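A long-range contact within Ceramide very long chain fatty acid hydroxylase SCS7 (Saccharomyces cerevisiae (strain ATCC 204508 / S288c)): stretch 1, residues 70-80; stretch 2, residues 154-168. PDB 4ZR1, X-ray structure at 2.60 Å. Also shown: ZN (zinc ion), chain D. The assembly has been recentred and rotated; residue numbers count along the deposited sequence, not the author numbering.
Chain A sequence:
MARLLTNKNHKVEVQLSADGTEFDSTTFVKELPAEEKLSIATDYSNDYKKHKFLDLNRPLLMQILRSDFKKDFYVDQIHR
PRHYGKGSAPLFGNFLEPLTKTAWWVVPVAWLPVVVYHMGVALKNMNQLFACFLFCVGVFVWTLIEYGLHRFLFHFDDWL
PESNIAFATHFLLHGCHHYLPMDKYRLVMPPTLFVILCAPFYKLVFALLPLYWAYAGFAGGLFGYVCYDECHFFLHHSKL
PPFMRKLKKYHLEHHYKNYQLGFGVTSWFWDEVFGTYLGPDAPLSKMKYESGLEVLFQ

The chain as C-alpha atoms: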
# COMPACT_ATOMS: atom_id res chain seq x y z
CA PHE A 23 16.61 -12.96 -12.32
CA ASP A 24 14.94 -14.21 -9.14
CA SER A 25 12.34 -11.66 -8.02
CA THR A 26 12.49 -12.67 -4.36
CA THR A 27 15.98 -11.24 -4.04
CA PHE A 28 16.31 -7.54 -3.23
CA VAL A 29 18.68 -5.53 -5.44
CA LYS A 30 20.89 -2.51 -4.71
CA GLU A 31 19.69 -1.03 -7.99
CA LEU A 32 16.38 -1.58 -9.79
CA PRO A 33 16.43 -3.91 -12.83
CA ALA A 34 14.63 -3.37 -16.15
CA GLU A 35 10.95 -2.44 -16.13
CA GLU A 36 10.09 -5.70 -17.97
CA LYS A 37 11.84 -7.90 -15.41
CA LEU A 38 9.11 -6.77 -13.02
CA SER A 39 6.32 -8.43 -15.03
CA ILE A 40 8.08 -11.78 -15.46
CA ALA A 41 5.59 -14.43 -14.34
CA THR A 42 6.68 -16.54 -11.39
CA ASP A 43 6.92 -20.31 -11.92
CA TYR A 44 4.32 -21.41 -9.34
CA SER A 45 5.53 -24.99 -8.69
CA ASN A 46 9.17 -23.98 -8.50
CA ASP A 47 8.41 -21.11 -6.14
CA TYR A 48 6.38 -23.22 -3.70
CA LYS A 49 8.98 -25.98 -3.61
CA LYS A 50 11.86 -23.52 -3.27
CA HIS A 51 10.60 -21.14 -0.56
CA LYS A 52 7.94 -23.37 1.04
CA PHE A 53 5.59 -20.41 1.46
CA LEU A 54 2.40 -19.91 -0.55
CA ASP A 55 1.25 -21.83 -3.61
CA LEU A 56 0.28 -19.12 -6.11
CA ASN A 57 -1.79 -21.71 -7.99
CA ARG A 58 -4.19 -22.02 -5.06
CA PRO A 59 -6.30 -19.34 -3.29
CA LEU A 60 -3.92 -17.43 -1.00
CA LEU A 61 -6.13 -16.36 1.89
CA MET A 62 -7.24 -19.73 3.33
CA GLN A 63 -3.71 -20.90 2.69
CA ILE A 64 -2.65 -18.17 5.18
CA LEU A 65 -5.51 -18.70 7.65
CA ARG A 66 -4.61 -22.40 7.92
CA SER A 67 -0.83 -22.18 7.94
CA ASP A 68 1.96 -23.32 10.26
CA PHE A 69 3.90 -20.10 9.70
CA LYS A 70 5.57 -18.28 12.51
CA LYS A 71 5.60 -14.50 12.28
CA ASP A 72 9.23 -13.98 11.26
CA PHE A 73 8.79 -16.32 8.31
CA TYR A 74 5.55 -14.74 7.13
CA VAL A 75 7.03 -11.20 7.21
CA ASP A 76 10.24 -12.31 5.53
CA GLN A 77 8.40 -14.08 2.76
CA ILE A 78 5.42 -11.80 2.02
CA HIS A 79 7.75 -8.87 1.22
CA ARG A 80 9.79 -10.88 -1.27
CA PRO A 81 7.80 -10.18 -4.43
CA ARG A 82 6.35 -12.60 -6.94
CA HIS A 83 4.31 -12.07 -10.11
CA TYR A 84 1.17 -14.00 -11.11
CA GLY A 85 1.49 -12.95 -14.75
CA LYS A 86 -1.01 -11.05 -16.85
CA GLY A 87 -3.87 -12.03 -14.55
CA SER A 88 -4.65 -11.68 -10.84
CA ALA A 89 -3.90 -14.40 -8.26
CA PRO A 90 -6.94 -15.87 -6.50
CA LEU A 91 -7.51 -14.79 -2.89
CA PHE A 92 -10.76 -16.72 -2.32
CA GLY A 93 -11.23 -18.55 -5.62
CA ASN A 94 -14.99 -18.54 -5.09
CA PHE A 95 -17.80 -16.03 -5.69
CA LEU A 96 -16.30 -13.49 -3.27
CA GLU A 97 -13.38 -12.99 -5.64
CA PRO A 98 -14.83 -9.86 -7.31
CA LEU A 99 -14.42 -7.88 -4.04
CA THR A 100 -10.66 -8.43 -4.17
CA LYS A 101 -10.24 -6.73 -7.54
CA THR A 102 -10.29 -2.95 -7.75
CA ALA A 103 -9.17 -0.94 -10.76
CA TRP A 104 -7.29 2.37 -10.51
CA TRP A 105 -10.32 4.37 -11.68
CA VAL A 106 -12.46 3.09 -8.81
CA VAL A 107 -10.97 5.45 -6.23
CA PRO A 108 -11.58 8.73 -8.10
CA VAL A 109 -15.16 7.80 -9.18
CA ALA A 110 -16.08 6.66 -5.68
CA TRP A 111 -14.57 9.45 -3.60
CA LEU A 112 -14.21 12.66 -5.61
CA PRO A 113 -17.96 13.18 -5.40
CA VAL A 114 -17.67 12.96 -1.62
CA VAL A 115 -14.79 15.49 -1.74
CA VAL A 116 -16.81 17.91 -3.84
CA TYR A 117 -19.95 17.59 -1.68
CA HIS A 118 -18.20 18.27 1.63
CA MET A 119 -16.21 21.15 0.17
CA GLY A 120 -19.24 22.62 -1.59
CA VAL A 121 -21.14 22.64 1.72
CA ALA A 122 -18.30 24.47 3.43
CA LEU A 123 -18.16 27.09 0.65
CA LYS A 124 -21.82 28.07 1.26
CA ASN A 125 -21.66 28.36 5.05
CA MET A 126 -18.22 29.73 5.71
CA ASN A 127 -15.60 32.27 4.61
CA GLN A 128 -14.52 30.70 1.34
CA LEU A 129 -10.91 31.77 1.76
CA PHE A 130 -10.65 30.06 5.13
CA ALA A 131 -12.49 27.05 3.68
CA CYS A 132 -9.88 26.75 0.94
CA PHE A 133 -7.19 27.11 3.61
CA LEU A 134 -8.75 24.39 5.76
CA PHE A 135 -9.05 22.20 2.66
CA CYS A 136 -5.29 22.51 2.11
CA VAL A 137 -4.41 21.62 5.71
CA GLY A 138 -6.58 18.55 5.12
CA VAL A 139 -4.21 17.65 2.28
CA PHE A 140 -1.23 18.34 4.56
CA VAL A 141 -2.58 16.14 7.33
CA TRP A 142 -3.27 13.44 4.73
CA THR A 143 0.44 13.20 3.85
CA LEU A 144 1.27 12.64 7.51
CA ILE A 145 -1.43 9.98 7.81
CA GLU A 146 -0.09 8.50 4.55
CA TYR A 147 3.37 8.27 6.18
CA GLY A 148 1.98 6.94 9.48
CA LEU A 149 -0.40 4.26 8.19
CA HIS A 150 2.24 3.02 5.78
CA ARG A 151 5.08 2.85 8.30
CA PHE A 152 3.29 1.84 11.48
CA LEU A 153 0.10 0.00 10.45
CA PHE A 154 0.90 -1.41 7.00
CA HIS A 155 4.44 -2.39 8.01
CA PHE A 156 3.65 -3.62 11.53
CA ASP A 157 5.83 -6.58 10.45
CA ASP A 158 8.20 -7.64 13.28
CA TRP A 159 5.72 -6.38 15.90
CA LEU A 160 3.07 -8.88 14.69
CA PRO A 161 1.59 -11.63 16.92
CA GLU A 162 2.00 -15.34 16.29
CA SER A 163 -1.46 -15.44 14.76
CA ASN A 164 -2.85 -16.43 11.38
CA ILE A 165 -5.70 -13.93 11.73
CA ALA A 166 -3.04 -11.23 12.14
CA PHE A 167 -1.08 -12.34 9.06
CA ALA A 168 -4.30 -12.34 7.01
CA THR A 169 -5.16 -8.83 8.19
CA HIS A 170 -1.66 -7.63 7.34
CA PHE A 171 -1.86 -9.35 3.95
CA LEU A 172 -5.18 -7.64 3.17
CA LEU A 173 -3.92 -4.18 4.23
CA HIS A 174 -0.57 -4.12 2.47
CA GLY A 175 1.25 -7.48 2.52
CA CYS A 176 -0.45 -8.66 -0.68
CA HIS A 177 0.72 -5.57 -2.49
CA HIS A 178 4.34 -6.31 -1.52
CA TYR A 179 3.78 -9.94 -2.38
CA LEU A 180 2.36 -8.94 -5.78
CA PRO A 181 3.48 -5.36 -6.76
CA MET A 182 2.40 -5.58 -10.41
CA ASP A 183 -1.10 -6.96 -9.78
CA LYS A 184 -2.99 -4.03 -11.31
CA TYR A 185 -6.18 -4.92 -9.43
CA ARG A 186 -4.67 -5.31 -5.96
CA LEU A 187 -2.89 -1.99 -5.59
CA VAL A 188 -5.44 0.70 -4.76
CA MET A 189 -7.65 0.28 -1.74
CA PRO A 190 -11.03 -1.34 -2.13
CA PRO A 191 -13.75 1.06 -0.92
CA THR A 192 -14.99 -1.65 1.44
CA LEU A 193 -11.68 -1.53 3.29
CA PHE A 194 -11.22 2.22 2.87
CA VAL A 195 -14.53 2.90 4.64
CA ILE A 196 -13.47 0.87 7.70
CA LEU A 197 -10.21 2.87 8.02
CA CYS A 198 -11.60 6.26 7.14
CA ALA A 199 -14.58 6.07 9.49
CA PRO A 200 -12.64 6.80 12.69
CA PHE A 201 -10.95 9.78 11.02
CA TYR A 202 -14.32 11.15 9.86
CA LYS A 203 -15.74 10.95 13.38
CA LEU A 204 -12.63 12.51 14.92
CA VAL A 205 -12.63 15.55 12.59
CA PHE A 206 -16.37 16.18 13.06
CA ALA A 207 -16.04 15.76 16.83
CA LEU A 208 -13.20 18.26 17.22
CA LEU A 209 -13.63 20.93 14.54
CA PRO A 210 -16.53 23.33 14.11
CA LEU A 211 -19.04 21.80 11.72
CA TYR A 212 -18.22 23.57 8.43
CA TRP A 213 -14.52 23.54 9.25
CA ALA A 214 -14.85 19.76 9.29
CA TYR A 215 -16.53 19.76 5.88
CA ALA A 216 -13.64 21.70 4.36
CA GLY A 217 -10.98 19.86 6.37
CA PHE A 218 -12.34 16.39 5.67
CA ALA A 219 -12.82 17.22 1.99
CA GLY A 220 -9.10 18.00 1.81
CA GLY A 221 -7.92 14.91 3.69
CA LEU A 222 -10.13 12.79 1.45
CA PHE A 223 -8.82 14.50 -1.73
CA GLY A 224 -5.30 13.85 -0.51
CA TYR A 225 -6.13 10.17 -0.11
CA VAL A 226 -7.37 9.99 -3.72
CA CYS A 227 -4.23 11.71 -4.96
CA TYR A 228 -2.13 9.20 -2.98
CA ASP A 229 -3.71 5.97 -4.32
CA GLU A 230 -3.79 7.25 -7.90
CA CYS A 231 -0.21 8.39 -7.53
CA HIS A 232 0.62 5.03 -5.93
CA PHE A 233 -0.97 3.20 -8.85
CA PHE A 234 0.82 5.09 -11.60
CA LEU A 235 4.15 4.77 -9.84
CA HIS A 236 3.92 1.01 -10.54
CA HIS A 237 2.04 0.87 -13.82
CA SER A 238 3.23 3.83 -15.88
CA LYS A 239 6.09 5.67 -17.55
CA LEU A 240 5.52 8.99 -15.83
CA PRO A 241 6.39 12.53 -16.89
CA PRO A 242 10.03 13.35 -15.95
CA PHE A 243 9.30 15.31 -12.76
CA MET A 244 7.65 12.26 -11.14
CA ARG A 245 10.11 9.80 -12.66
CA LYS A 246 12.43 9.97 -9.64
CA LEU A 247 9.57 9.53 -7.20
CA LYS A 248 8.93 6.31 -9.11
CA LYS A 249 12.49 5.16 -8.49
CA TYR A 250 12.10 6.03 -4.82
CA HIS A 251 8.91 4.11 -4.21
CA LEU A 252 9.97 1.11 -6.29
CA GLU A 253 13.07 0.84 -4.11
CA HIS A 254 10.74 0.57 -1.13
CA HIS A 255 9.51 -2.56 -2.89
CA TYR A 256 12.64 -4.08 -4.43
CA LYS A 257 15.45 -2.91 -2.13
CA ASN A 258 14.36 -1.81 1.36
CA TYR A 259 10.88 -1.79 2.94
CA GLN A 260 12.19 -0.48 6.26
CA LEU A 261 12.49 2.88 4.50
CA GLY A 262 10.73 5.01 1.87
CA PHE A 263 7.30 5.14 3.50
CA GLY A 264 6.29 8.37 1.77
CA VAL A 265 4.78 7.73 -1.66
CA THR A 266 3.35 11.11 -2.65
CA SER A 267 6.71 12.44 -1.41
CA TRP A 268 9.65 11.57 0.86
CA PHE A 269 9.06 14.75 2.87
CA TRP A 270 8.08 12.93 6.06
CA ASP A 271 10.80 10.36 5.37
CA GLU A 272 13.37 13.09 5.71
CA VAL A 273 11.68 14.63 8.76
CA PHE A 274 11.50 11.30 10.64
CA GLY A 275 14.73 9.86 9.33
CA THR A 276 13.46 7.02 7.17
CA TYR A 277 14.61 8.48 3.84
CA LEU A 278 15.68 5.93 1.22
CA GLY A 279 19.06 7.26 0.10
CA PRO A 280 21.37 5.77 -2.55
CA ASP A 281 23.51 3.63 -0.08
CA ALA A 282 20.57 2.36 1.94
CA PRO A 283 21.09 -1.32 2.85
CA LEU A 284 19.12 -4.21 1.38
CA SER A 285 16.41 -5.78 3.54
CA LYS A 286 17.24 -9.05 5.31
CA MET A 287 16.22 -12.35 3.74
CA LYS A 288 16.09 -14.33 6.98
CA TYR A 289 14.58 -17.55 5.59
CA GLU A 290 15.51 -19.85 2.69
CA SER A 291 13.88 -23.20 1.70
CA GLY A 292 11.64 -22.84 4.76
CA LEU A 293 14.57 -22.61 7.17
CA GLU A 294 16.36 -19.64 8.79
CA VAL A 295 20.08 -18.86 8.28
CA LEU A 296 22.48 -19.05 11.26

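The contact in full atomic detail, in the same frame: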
# COMPACT_ATOMS: atom_id res chain seq x y z
N LYS A 70 5.35 -19.22 11.42
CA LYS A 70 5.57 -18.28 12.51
C LYS A 70 5.88 -16.92 11.92
O LYS A 70 6.32 -16.80 10.77
CB LYS A 70 6.67 -18.76 13.47
CG LYS A 70 7.51 -19.94 13.02
CD LYS A 70 8.07 -20.62 14.26
CE LYS A 70 8.95 -21.83 13.98
NZ LYS A 70 9.82 -22.14 15.16
N LYS A 71 5.61 -15.89 12.73
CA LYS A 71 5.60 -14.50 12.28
C LYS A 71 6.82 -14.09 11.46
O LYS A 71 6.67 -13.47 10.41
CB LYS A 71 5.47 -13.59 13.50
CG LYS A 71 5.59 -12.11 13.20
CD LYS A 71 6.53 -11.43 14.19
CE LYS A 71 7.97 -11.80 13.91
NZ LYS A 71 8.93 -11.20 14.88
N ASP A 72 8.01 -14.42 11.94
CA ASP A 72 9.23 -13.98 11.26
C ASP A 72 9.32 -14.52 9.84
O ASP A 72 9.89 -13.87 8.96
CB ASP A 72 10.46 -14.39 12.06
CG ASP A 72 10.77 -13.43 13.19
OD1 ASP A 72 11.39 -12.38 12.92
OD2 ASP A 72 10.39 -13.70 14.35
N PHE A 73 8.76 -15.69 9.62
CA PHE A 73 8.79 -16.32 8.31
C PHE A 73 7.78 -15.67 7.37
O PHE A 73 8.07 -15.40 6.20
CB PHE A 73 8.52 -17.81 8.43
CG PHE A 73 8.49 -18.53 7.11
CD1 PHE A 73 9.62 -18.59 6.31
CD2 PHE A 73 7.32 -19.14 6.67
CE1 PHE A 73 9.60 -19.26 5.10
CE2 PHE A 73 7.28 -19.81 5.46
CZ PHE A 73 8.42 -19.87 4.67
N TYR A 74 6.58 -15.44 7.89
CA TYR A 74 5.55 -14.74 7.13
C TYR A 74 6.02 -13.36 6.65
O TYR A 74 5.84 -13.01 5.48
CB TYR A 74 4.27 -14.60 7.95
CG TYR A 74 3.33 -13.61 7.33
CD1 TYR A 74 2.53 -13.97 6.24
CD2 TYR A 74 3.25 -12.31 7.80
CE1 TYR A 74 1.67 -13.06 5.65
CE2 TYR A 74 2.40 -11.39 7.21
CZ TYR A 74 1.61 -11.76 6.14
OH TYR A 74 0.77 -10.84 5.57
N VAL A 75 6.62 -12.57 7.55
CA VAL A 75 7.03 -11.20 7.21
C VAL A 75 8.21 -11.23 6.25
O VAL A 75 8.32 -10.38 5.37
CB VAL A 75 7.40 -10.34 8.45
CG1 VAL A 75 6.24 -10.26 9.42
CG2 VAL A 75 8.63 -10.86 9.15
N ASP A 76 9.08 -12.22 6.40
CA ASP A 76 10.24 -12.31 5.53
C ASP A 76 9.82 -12.68 4.12
O ASP A 76 10.42 -12.27 3.14
CB ASP A 76 11.24 -13.33 6.06
CG ASP A 76 12.54 -13.33 5.28
OD1 ASP A 76 12.67 -14.15 4.34
OD2 ASP A 76 13.42 -12.49 5.58
N GLN A 77 8.75 -13.47 4.03
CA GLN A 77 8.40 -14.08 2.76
C GLN A 77 7.40 -13.25 1.96
O GLN A 77 7.48 -13.19 0.73
CB GLN A 77 7.85 -15.48 3.02
CG GLN A 77 8.29 -16.50 2.00
CD GLN A 77 9.77 -16.72 1.98
OE1 GLN A 77 10.44 -16.61 3.01
NE2 GLN A 77 10.30 -17.01 0.81
N ILE A 78 6.47 -12.60 2.66
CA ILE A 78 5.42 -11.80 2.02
C ILE A 78 5.97 -10.55 1.33
O ILE A 78 5.36 -10.04 0.39
CB ILE A 78 4.34 -11.37 3.05
CG1 ILE A 78 3.03 -11.01 2.35
CG2 ILE A 78 4.83 -10.18 3.89
CD1 ILE A 78 2.35 -12.18 1.69
N HIS A 79 7.13 -10.06 1.79
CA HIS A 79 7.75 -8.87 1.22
C HIS A 79 8.79 -9.22 0.15
O HIS A 79 9.44 -8.34 -0.40
CB HIS A 79 8.40 -8.01 2.32
CG HIS A 79 7.43 -7.50 3.34
ND1 HIS A 79 7.31 -8.05 4.59
CD2 HIS A 79 6.53 -6.48 3.29
CE1 HIS A 79 6.38 -7.40 5.27
NE2 HIS A 79 5.89 -6.45 4.50
N ARG A 80 8.96 -10.50 -0.14
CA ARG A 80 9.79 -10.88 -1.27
C ARG A 80 8.86 -11.15 -2.44
O ARG A 80 8.11 -12.12 -2.44
CB ARG A 80 10.66 -12.09 -0.91
CG ARG A 80 11.59 -11.78 0.26
CD ARG A 80 12.46 -12.96 0.64
NE ARG A 80 13.31 -13.38 -0.47
CZ ARG A 80 14.23 -14.32 -0.37
NH1 ARG A 80 14.97 -14.65 -1.43
NH2 ARG A 80 14.42 -14.94 0.79
N PHE A 154 0.58 -0.54 8.13
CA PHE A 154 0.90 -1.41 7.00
C PHE A 154 2.17 -2.24 7.21
O PHE A 154 2.22 -3.42 6.85
CB PHE A 154 1.03 -0.57 5.74
CG PHE A 154 -0.26 -0.03 5.23
CD1 PHE A 154 -1.45 -0.30 5.91
CD2 PHE A 154 -0.31 0.76 4.09
CE1 PHE A 154 -2.65 0.20 5.44
CE2 PHE A 154 -1.52 1.26 3.62
CZ PHE A 154 -2.69 0.98 4.30
N HIS A 155 3.21 -1.64 7.76
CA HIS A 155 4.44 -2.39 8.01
C HIS A 155 4.66 -2.68 9.50
O HIS A 155 5.77 -2.56 9.99
CB HIS A 155 5.64 -1.66 7.43
CG HIS A 155 5.72 -1.74 5.93
ND1 HIS A 155 6.33 -2.78 5.27
CD2 HIS A 155 5.24 -0.91 4.97
CE1 HIS A 155 6.23 -2.58 3.97
NE2 HIS A 155 5.58 -1.45 3.76
N PHE A 156 3.58 -3.04 10.19
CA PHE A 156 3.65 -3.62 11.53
C PHE A 156 4.75 -4.67 11.62
O PHE A 156 5.57 -4.65 12.55
CB PHE A 156 2.30 -4.24 11.89
CG PHE A 156 1.93 -4.15 13.34
CD1 PHE A 156 1.45 -2.96 13.86
CD2 PHE A 156 2.05 -5.25 14.17
CE1 PHE A 156 1.10 -2.87 15.19
CE2 PHE A 156 1.70 -5.16 15.51
CZ PHE A 156 1.23 -3.97 16.02
N ASP A 157 4.76 -5.59 10.65
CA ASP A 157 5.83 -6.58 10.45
C ASP A 157 6.32 -7.28 11.72
O ASP A 157 5.58 -8.06 12.32
CB ASP A 157 7.02 -5.93 9.74
CG ASP A 157 6.63 -5.32 8.39
OD1 ASP A 157 5.47 -5.50 7.95
OD2 ASP A 157 7.49 -4.66 7.78
N ASP A 158 7.57 -7.02 12.11
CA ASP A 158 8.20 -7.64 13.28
C ASP A 158 7.30 -7.63 14.52
O ASP A 158 7.25 -8.61 15.27
CB ASP A 158 9.52 -6.93 13.61
CG ASP A 158 10.44 -7.75 14.51
OD1 ASP A 158 10.02 -8.83 14.99
OD2 ASP A 158 11.59 -7.31 14.74
N TRP A 159 6.56 -6.54 14.72
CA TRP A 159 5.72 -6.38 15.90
C TRP A 159 4.45 -7.25 15.89
O TRP A 159 3.65 -7.20 16.82
CB TRP A 159 5.34 -4.90 16.07
CG TRP A 159 6.54 -3.96 16.06
CD1 TRP A 159 7.78 -4.21 16.58
CD2 TRP A 159 6.60 -2.64 15.49
NE1 TRP A 159 8.60 -3.12 16.38
CE2 TRP A 159 7.91 -2.15 15.71
CE3 TRP A 159 5.68 -1.82 14.82
CZ2 TRP A 159 8.31 -0.88 15.29
CZ3 TRP A 159 6.08 -0.56 14.40
CH2 TRP A 159 7.39 -0.10 14.64
N LEU A 160 4.26 -8.04 14.84
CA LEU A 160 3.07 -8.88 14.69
C LEU A 160 3.02 -10.07 15.66
O LEU A 160 4.05 -10.65 15.99
CB LEU A 160 2.96 -9.41 13.26
CG LEU A 160 2.31 -8.59 12.15
CD1 LEU A 160 2.68 -9.17 10.80
CD2 LEU A 160 0.80 -8.58 12.32
N PRO A 161 1.80 -10.44 16.09
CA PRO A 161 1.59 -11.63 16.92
C PRO A 161 1.94 -12.92 16.19
O PRO A 161 2.22 -12.90 14.99
CB PRO A 161 0.09 -11.60 17.22
CG PRO A 161 -0.35 -10.21 16.92
CD PRO A 161 0.54 -9.72 15.83
N GLU A 162 1.91 -14.03 16.92
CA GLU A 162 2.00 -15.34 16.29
C GLU A 162 0.59 -15.84 16.02
O GLU A 162 0.13 -16.80 16.64
CB GLU A 162 2.78 -16.32 17.18
CG GLU A 162 4.26 -15.97 17.30
CD GLU A 162 5.03 -16.23 16.01
OE1 GLU A 162 4.45 -16.84 15.09
OE2 GLU A 162 6.22 -15.83 15.92
N SER A 163 -0.08 -15.17 15.10
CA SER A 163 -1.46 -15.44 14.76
C SER A 163 -1.70 -15.44 13.26
O SER A 163 -1.19 -14.58 12.54
CB SER A 163 -2.39 -14.41 15.42
OG SER A 163 -3.71 -14.56 14.94
N ASN A 164 -2.48 -16.40 12.79
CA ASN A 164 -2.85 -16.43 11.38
C ASN A 164 -3.84 -15.32 11.03
O ASN A 164 -3.79 -14.77 9.94
CB ASN A 164 -3.41 -17.80 11.00
CG ASN A 164 -2.35 -18.87 10.92
OD1 ASN A 164 -1.16 -18.57 10.80
ND2 ASN A 164 -2.76 -20.13 10.96
N ILE A 165 -4.73 -14.99 11.97
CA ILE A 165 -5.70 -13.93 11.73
C ILE A 165 -4.99 -12.58 11.59
O ILE A 165 -5.47 -11.68 10.91
CB ILE A 165 -6.77 -13.85 12.85
CG1 ILE A 165 -7.48 -15.18 13.00
CG2 ILE A 165 -7.79 -12.75 12.55
CD1 ILE A 165 -8.59 -15.14 14.03
N ALA A 166 -3.83 -12.45 12.24
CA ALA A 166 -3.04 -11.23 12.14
C ALA A 166 -2.34 -11.15 10.78
O ALA A 166 -2.32 -10.10 10.14
CB ALA A 166 -2.01 -11.15 13.27
N PHE A 167 -1.76 -12.27 10.35
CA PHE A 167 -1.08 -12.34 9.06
C PHE A 167 -2.06 -12.07 7.91
O PHE A 167 -1.70 -11.49 6.89
CB PHE A 167 -0.41 -13.71 8.85
CG PHE A 167 0.50 -14.14 9.97
CD1 PHE A 167 1.12 -13.21 10.79
CD2 PHE A 167 0.75 -15.48 10.19
CE1 PHE A 167 1.96 -13.62 11.82
CE2 PHE A 167 1.59 -15.90 11.21
CZ PHE A 167 2.19 -14.96 12.02
N ALA A 168 -3.31 -12.51 8.07
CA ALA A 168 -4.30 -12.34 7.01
C ALA A 168 -4.74 -10.88 6.93
O ALA A 168 -5.00 -10.35 5.84
CB ALA A 168 -5.50 -13.28 7.23
ZN ZN D . 5.08 -0.78 1.89

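What fills the apolar centre? Tyr 74, on the helix of stretch 1, and Phe 167, on the helix of stretch 2, both point toward the opposing stretch and form an offset stack, centroids 4.8 Å apart and planes at 14°. The slide places each CB over the other ring: Phe 167 CB lies 3.7 Å from the Tyr 74 ring centroid. Flat aromatic side chains suit this buried place, where two rings can lie nearly parallel.

What extends the packing? From the loop before the second helix, Leu 160 CD1 reaches both Tyr 74 CE2 (4.2 Å) and Val 75 CG1 (4.0 Å), a compact leucine methyl meeting ring and branch together.

How does Lys 71 serve both greasy and charged surroundings? Its aliphatic chain runs past Leu 160, where Lys 71 CG lies 3.8 Å from Leu 160 CB, and carries the ammonium outward. There Lys 71 NZ forms a salt bridge with Asp 158 OD1 (2.6 Å) and a hydrogen bond to Asp 158 O (3.1 Å). This positive charge also offsets the proximity of Asp 72 OD1 and Asp 158 OD1, 4.3 Å apart.

What secures the helix start? Glu 162 turns its carboxylate to the first turn, where Lys 71 N donates to Glu 162 OE1 at 2.8 Å and, weakly, to Glu 162 OE2 at 3.2 Å. A carboxylate suits this end, where backbone NH groups lack helical acceptors.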